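Local coordinates for protein beta-N-acetylglucosaminidase Nag2 (Vibrio harveyi, PDB 6EZR) that probably hydrolyses terminal non-reducing N-acetyl-D-hexosamine residues from N-acetyl-beta-D-hexosaminides, as a family 20 glycoside hydrolase, at residues T528-M533 with Q578-C583; P539-V544 with M592-F597. All coordinates share one frame; numbering follows the deposited sequence.

Contact 1: residues T528-M533 with Q578-C583; sequences TTYLDM and QTALWC
Y530 and W582 meet obliquely, ring to ring: NE1 of W582 lies over one face of the phenol, offset toward its rim and 3.4 Å from Y530 CE2. The ring centroids, phenol to five-membered ring, are 4.6 Å apart and the planes stand at 53°. D532 runs beside W582, pointing the same way, and its OD1 comes to the edge of the indole, 3.5 Å from W582 CD1. CG of D532 sits between its own backbone N and carbonyl carbon, and this torsion (chi1 43°) sets the carboxylate alongside the indole, the two planes 73° apart. The backbones that carry these side chains run nearly parallel and are joined by a single bridge, Y530 with A580. A580 N donates to T529 O (3.0 Å) and L531 N donates to A580 O (2.8 Å), so that A580 gives and accepts on either side of Y530. T529 O is gripped a second time by T579 OG1 (2.7 Å), which arrives from the opposite face of the carbonyl plane. L531 crosses T579 at about a right angle, with CD1 against that hydroxyl, while its CB packs on L581 CD1 (3.8 Å). A type I turn from Y530 to M533, closed by M533 N to Y530 O, places D532 against W582. D532 binds N-acetyl-D-glucosamine, and W582 lies next to R274 and E584 of the same site and meets H300 edge-to-face. Bonds at T529, held from both faces, and L531 thus fix the backbone just before D532, which probably helps position its sugar-binding carboxylate.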
loop_
_atom_site.group_PDB
_atom_site.type_symbol
_atom_site.label_atom_id
_atom_site.label_comp_id
_atom_site.label_asym_id
_atom_site.label_seq_id
_atom_site.Cartn_x
_atom_site.Cartn_y
_atom_site.Cartn_z
ATOM N N THR A 528 3.937 8.248 10.134
ATOM C CA THR A 528 5.231 8.372 9.441
ATOM C C THR A 528 5.508 7.446 8.247
ATOM O O THR A 528 6.459 7.706 7.500
ATOM C CB THR A 528 6.405 8.274 10.444
ATOM O OG1 THR A 528 6.224 7.153 11.320
ATOM C CG2 THR A 528 6.484 9.541 11.266
ATOM N N THR A 529 4.690 6.412 8.038
ATOM C CA THR A 529 4.983 5.367 7.024
ATOM C C THR A 529 3.942 5.181 5.914
ATOM O O THR A 529 4.108 4.304 5.059
ATOM C CB THR A 529 5.181 3.981 7.695
ATOM O OG1 THR A 529 3.958 3.544 8.310
ATOM C CG2 THR A 529 6.288 4.037 8.723
ATOM N N TYR A 530 2.894 6.005 5.919
ATOM C CA TYR A 530 1.786 5.883 4.965
ATOM C C TYR A 530 2.092 6.774 3.754
ATOM O O TYR A 530 1.894 7.994 3.790
ATOM C CB TYR A 530 0.452 6.263 5.636
ATOM C CG TYR A 530 -0.203 5.159 6.453
ATOM C CD1 TYR A 530 0.544 4.143 7.038
ATOM C CD2 TYR A 530 -1.581 5.138 6.640
ATOM C CE1 TYR A 530 -0.055 3.135 7.778
ATOM C CE2 TYR A 530 -2.194 4.131 7.379
ATOM C CZ TYR A 530 -1.421 3.132 7.950
ATOM O OH TYR A 530 -1.994 2.125 8.686
ATOM N N LEU A 531 2.579 6.142 2.686
ATOM C CA LEU A 531 3.056 6.833 1.491
ATOM C C LEU A 531 1.940 7.419 0.617
ATOM O O LEU A 531 2.227 8.142 -0.348
ATOM C CB LEU A 531 3.948 5.890 0.674
ATOM C CG LEU A 531 5.251 5.425 1.344
ATOM C CD1 LEU A 531 5.929 4.317 0.546
ATOM C CD2 LEU A 531 6.243 6.565 1.534
ATOM N N ASP A 532 0.678 7.113 0.938
ATOM C CA ASP A 532 -0.459 7.809 0.313
ATOM C C ASP A 532 -0.605 9.258 0.754
ATOM O O ASP A 532 -1.273 10.043 0.057
ATOM C CB ASP A 532 -1.808 7.078 0.487
ATOM C CG ASP A 532 -2.031 6.527 1.887
ATOM O OD1 ASP A 532 -1.122 5.832 2.412
ATOM O OD2 ASP A 532 -3.134 6.747 2.438
ATOM N N MET A 533 -0.007 9.606 1.898
ATOM C CA MET A 533 -0.046 10.979 2.377
ATOM C C MET A 533 0.717 11.892 1.421
ATOM O O MET A 533 1.694 11.479 0.797
ATOM C CB MET A 533 0.500 11.118 3.805
ATOM C CG MET A 533 -0.217 10.286 4.859
ATOM S SD MET A 533 -1.977 10.646 5.027
ATOM C CE MET A 533 -2.596 8.970 5.125
ATOM N N GLN A 578 7.443 -1.603 8.603
ATOM C CA GLN A 578 6.777 -1.643 7.318
ATOM C C GLN A 578 6.274 -0.264 6.888
ATOM O O GLN A 578 5.848 0.539 7.707
ATOM C CB GLN A 578 5.607 -2.622 7.351
ATOM C CG GLN A 578 5.318 -3.183 5.975
ATOM C CD GLN A 578 4.236 -4.234 5.981
ATOM O OE1 GLN A 578 4.493 -5.387 5.649
ATOM N NE2 GLN A 578 3.023 -3.842 6.360
ATOM N N THR A 579 6.321 -0.016 5.589
ATOM C CA THR A 579 5.755 1.203 5.002
ATOM C C THR A 579 4.627 0.768 4.078
ATOM O O THR A 579 4.729 -0.274 3.434
ATOM C CB THR A 579 6.815 2.071 4.284
ATOM O OG1 THR A 579 6.178 3.205 3.682
ATOM C CG2 THR A 579 7.561 1.297 3.208
ATOM N N ALA A 580 3.541 1.535 4.051
ATOM C CA ALA A 580 2.348 1.152 3.285
ATOM C C ALA A 580 1.942 2.162 2.200
ATOM O O ALA A 580 2.090 3.368 2.374
ATOM C CB ALA A 580 1.187 0.907 4.237
ATOM N N LEU A 581 1.439 1.637 1.080
ATOM C CA LEU A 581 0.755 2.434 0.056
ATOM C C LEU A 581 -0.723 2.030 -0.072
ATOM O O LEU A 581 -1.063 1.037 -0.724
ATOM C CB LEU A 581 1.452 2.322 -1.306
ATOM C CG LEU A 581 0.975 3.359 -2.344
ATOM C CD1 LEU A 581 1.419 4.770 -1.972
ATOM C CD2 LEU A 581 1.492 3.018 -3.729
ATOM N N TRP A 582 -1.592 2.821 0.553
ATOM C CA TRP A 582 -3.039 2.665 0.411
ATOM C C TRP A 582 -3.469 3.388 -0.857
ATOM O O TRP A 582 -3.001 4.501 -1.121
ATOM C CB TRP A 582 -3.742 3.210 1.640
ATOM C CG TRP A 582 -3.311 2.496 2.865
ATOM C CD1 TRP A 582 -2.388 2.917 3.778
ATOM C CD2 TRP A 582 -3.741 1.201 3.298
ATOM N NE1 TRP A 582 -2.246 1.984 4.771
ATOM C CE2 TRP A 582 -3.061 0.918 4.502
ATOM C CE3 TRP A 582 -4.658 0.266 2.801
ATOM C CZ2 TRP A 582 -3.258 -0.266 5.217
ATOM C CZ3 TRP A 582 -4.870 -0.916 3.521
ATOM C CH2 TRP A 582 -4.167 -1.166 4.722
ATOM N N CYS A 583 -4.331 2.751 -1.651
ATOM C CA CYS A 583 -4.595 3.201 -3.033
ATOM C C CYS A 583 -6.037 3.668 -3.311
ATOM O O CYS A 583 -6.548 3.498 -4.419
ATOM C CB CYS A 583 -4.148 2.129 -4.041
ATOM S SG CYS A 583 -2.356 1.839 -4.061
#

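Contact 2: residues P539-V544 with M592-F597; sequences PEEPGV and MDYMIF
The extended loop around E541, P542 and G543 passes one side of the helix ending at I596 without pairing with its backbone, the closest CA atoms, of G543 and M595, being 7.7 Å apart. Side chains close the gap from both directions: E541 and P542 from the loop, Y594 and M595 from the helix. Y594 OH donates to E541 OE2 across a short 2.5 Å. The hydroxyl meets the syn side of the carboxylate, 24° out of its plane, and OE2 lies at the edge of the tyrosine ring, with carboxylate and ring nearly coplanar (9°). E541 reaches this place by a bend at chi2 that turns the carboxylate toward the helix. P542 crosses the same tyrosine at about a right angle, its CG 3.5 Å from Y594 CE2. M595, bent at both chi2 and chi3, curls its end toward the loop backbone: CE rests 3.3 Å from P542 O and 3.9 Å from G543 CA. G543 has a positive phi (141°), in a conformation that suits a residue without a side chain, and here the methionine methyl occupies the side where a CB would point. OE2 of E541 also forms a salt bridge with R638, so one oxygen serves both a phenol and a guanidinium group. The guanidinium probably keeps the carboxylate ionised, so that OE2 can accept from the phenol as well, tying loop, helix 589-596 and the C-terminal tail together at one polar point.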
loop_
_atom_site.group_PDB
_atom_site.type_symbol
_atom_site.label_atom_id
_atom_site.label_comp_id
_atom_site.label_asym_id
_atom_site.label_seq_id
_atom_site.Cartn_x
_atom_site.Cartn_y
_atom_site.Cartn_z
ATOM N N PRO A 539 -1.676 22.961 -2.419
ATOM C CA PRO A 539 -2.955 22.295 -2.631
ATOM C C PRO A 539 -3.058 21.466 -3.926
ATOM O O PRO A 539 -3.960 20.643 -4.039
ATOM C CB PRO A 539 -3.960 23.457 -2.627
ATOM C CG PRO A 539 -3.184 24.621 -3.116
ATOM C CD PRO A 539 -1.769 24.413 -2.660
ATOM N N GLU A 540 -2.142 21.668 -4.873
ATOM C CA GLU A 540 -2.082 20.851 -6.101
ATOM C C GLU A 540 -1.464 19.458 -5.900
ATOM O O GLU A 540 -1.527 18.613 -6.797
ATOM C CB GLU A 540 -1.296 21.582 -7.195
ATOM C CG GLU A 540 -1.949 22.879 -7.679
ATOM C CD GLU A 540 -1.561 24.129 -6.892
ATOM O OE1 GLU A 540 -2.141 25.198 -7.190
ATOM O OE2 GLU A 540 -0.691 24.063 -5.987
ATOM N N GLU A 541 -0.858 19.229 -4.740
ATOM C CA GLU A 541 -0.103 18.013 -4.487
ATOM C C GLU A 541 -1.075 16.823 -4.384
ATOM O O GLU A 541 -2.091 16.929 -3.694
ATOM C CB GLU A 541 0.711 18.199 -3.205
ATOM C CG GLU A 541 1.844 17.217 -3.009
ATOM C CD GLU A 541 3.025 17.427 -3.940
ATOM O OE1 GLU A 541 3.516 18.566 -4.078
ATOM O OE2 GLU A 541 3.494 16.428 -4.513
ATOM N N PRO A 542 -0.809 15.716 -5.118
ATOM C CA PRO A 542 -1.707 14.557 -4.996
ATOM C C PRO A 542 -1.531 13.803 -3.678
ATOM O O PRO A 542 -0.420 13.701 -3.163
ATOM C CB PRO A 542 -1.312 13.675 -6.183
ATOM C CG PRO A 542 0.086 14.077 -6.519
ATOM C CD PRO A 542 0.169 15.537 -6.209
ATOM N N GLY A 543 -2.638 13.316 -3.132
ATOM C CA GLY A 543 -2.614 12.437 -1.972
ATOM C C GLY A 543 -3.730 12.711 -0.991
ATOM O O GLY A 543 -4.611 13.519 -1.239
ATOM N N VAL A 544 -3.673 12.019 0.137
ATOM C CA VAL A 544 -4.600 12.232 1.241
ATOM C C VAL A 544 -3.816 12.859 2.390
ATOM O O VAL A 544 -2.573 12.831 2.379
ATOM C CB VAL A 544 -5.330 10.921 1.633
ATOM C CG1 VAL A 544 -6.031 10.350 0.414
ATOM C CG2 VAL A 544 -4.387 9.881 2.220
ATOM N N MET A 592 1.625 6.222 -8.802
ATOM C CA MET A 592 2.201 5.337 -7.787
ATOM C C MET A 592 3.695 5.615 -7.583
ATOM O O MET A 592 4.137 5.722 -6.448
ATOM C CB MET A 592 1.964 3.867 -8.149
ATOM C CG MET A 592 2.602 2.875 -7.178
ATOM S SD MET A 592 2.287 1.142 -7.548
ATOM C CE MET A 592 0.514 1.080 -7.444
ATOM N N ASP A 593 4.462 5.732 -8.668
ATOM C CA ASP A 593 5.897 6.086 -8.568
ATOM C C ASP A 593 6.080 7.371 -7.793
ATOM O O ASP A 593 6.982 7.485 -6.968
ATOM C CB ASP A 593 6.515 6.322 -9.939
ATOM C CG ASP A 593 6.840 5.054 -10.676
ATOM O OD1 ASP A 593 6.545 3.946 -10.175
ATOM O OD2 ASP A 593 7.404 5.185 -11.788
ATOM N N TYR A 594 5.210 8.334 -8.086
ATOM C CA TYR A 594 5.225 9.653 -7.466
ATOM C C TYR A 594 5.031 9.630 -5.950
ATOM O O TYR A 594 5.744 10.324 -5.216
ATOM C CB TYR A 594 4.153 10.522 -8.116
ATOM C CG TYR A 594 4.261 11.970 -7.757
ATOM C CD1 TYR A 594 5.147 12.808 -8.433
ATOM C CD2 TYR A 594 3.483 12.510 -6.734
ATOM C CE1 TYR A 594 5.247 14.151 -8.104
ATOM C CE2 TYR A 594 3.577 13.842 -6.395
ATOM C CZ TYR A 594 4.459 14.660 -7.084
ATOM O OH TYR A 594 4.557 15.982 -6.760
ATOM N N MET A 595 4.069 8.843 -5.484
ATOM C CA MET A 595 3.820 8.741 -4.050
ATOM C C MET A 595 4.922 7.934 -3.339
ATOM O O MET A 595 5.362 8.331 -2.264
ATOM C CB MET A 595 2.436 8.154 -3.779
ATOM C CG MET A 595 1.267 8.928 -4.393
ATOM S SD MET A 595 1.249 10.709 -4.101
ATOM C CE MET A 595 0.914 10.790 -2.354
ATOM N N ILE A 596 5.365 6.825 -3.938
ATOM C CA ILE A 596 6.380 5.933 -3.323
ATOM C C ILE A 596 7.777 6.579 -3.255
ATOM O O ILE A 596 8.456 6.458 -2.242
ATOM C CB ILE A 596 6.483 4.556 -4.048
ATOM C CG1 ILE A 596 5.168 3.780 -3.956
ATOM C CG2 ILE A 596 7.568 3.675 -3.432
ATOM C CD1 ILE A 596 5.139 2.538 -4.827
ATOM N N PHE A 597 8.191 7.253 -4.328
ATOM C CA PHE A 597 9.562 7.800 -4.460
ATOM C C PHE A 597 9.538 9.322 -4.397
ATOM O O PHE A 597 8.721 9.939 -5.093
ATOM C CB PHE A 597 10.191 7.352 -5.784
ATOM C CG PHE A 597 10.309 5.872 -5.897
ATOM C CD1 PHE A 597 11.404 5.216 -5.357
ATOM C CD2 PHE A 597 9.305 5.119 -6.490
ATOM C CE1 PHE A 597 11.509 3.833 -5.429
ATOM C CE2 PHE A 597 9.406 3.733 -6.569
ATOM C CZ PHE A 597 10.510 3.090 -6.029
#

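Overall arrangement
Both contacts lie in the catalytic barrel domain of the family 20 enzyme, their centres 11 Å apart. Their segments alternate along the chain: 528-533, 539-544, 578-583, 592-597. The end of helix 526-529 and the loop after it supply the first halves; the ends of strand 574-581 and of the next helix, 589-596, with the residues just after, supply the second. The contacts touch directly. D532 O is a probable acceptor for V544 N (3.1 Å), and M595 CE packs against D532 O and M533 O as well as on P542 and G543. L581 of contact 1 meets M592, M595 and I596. Contact 2 lies farther from the chain centre and joins the continuation of the sugar-binding D532 loop to helix 589-596.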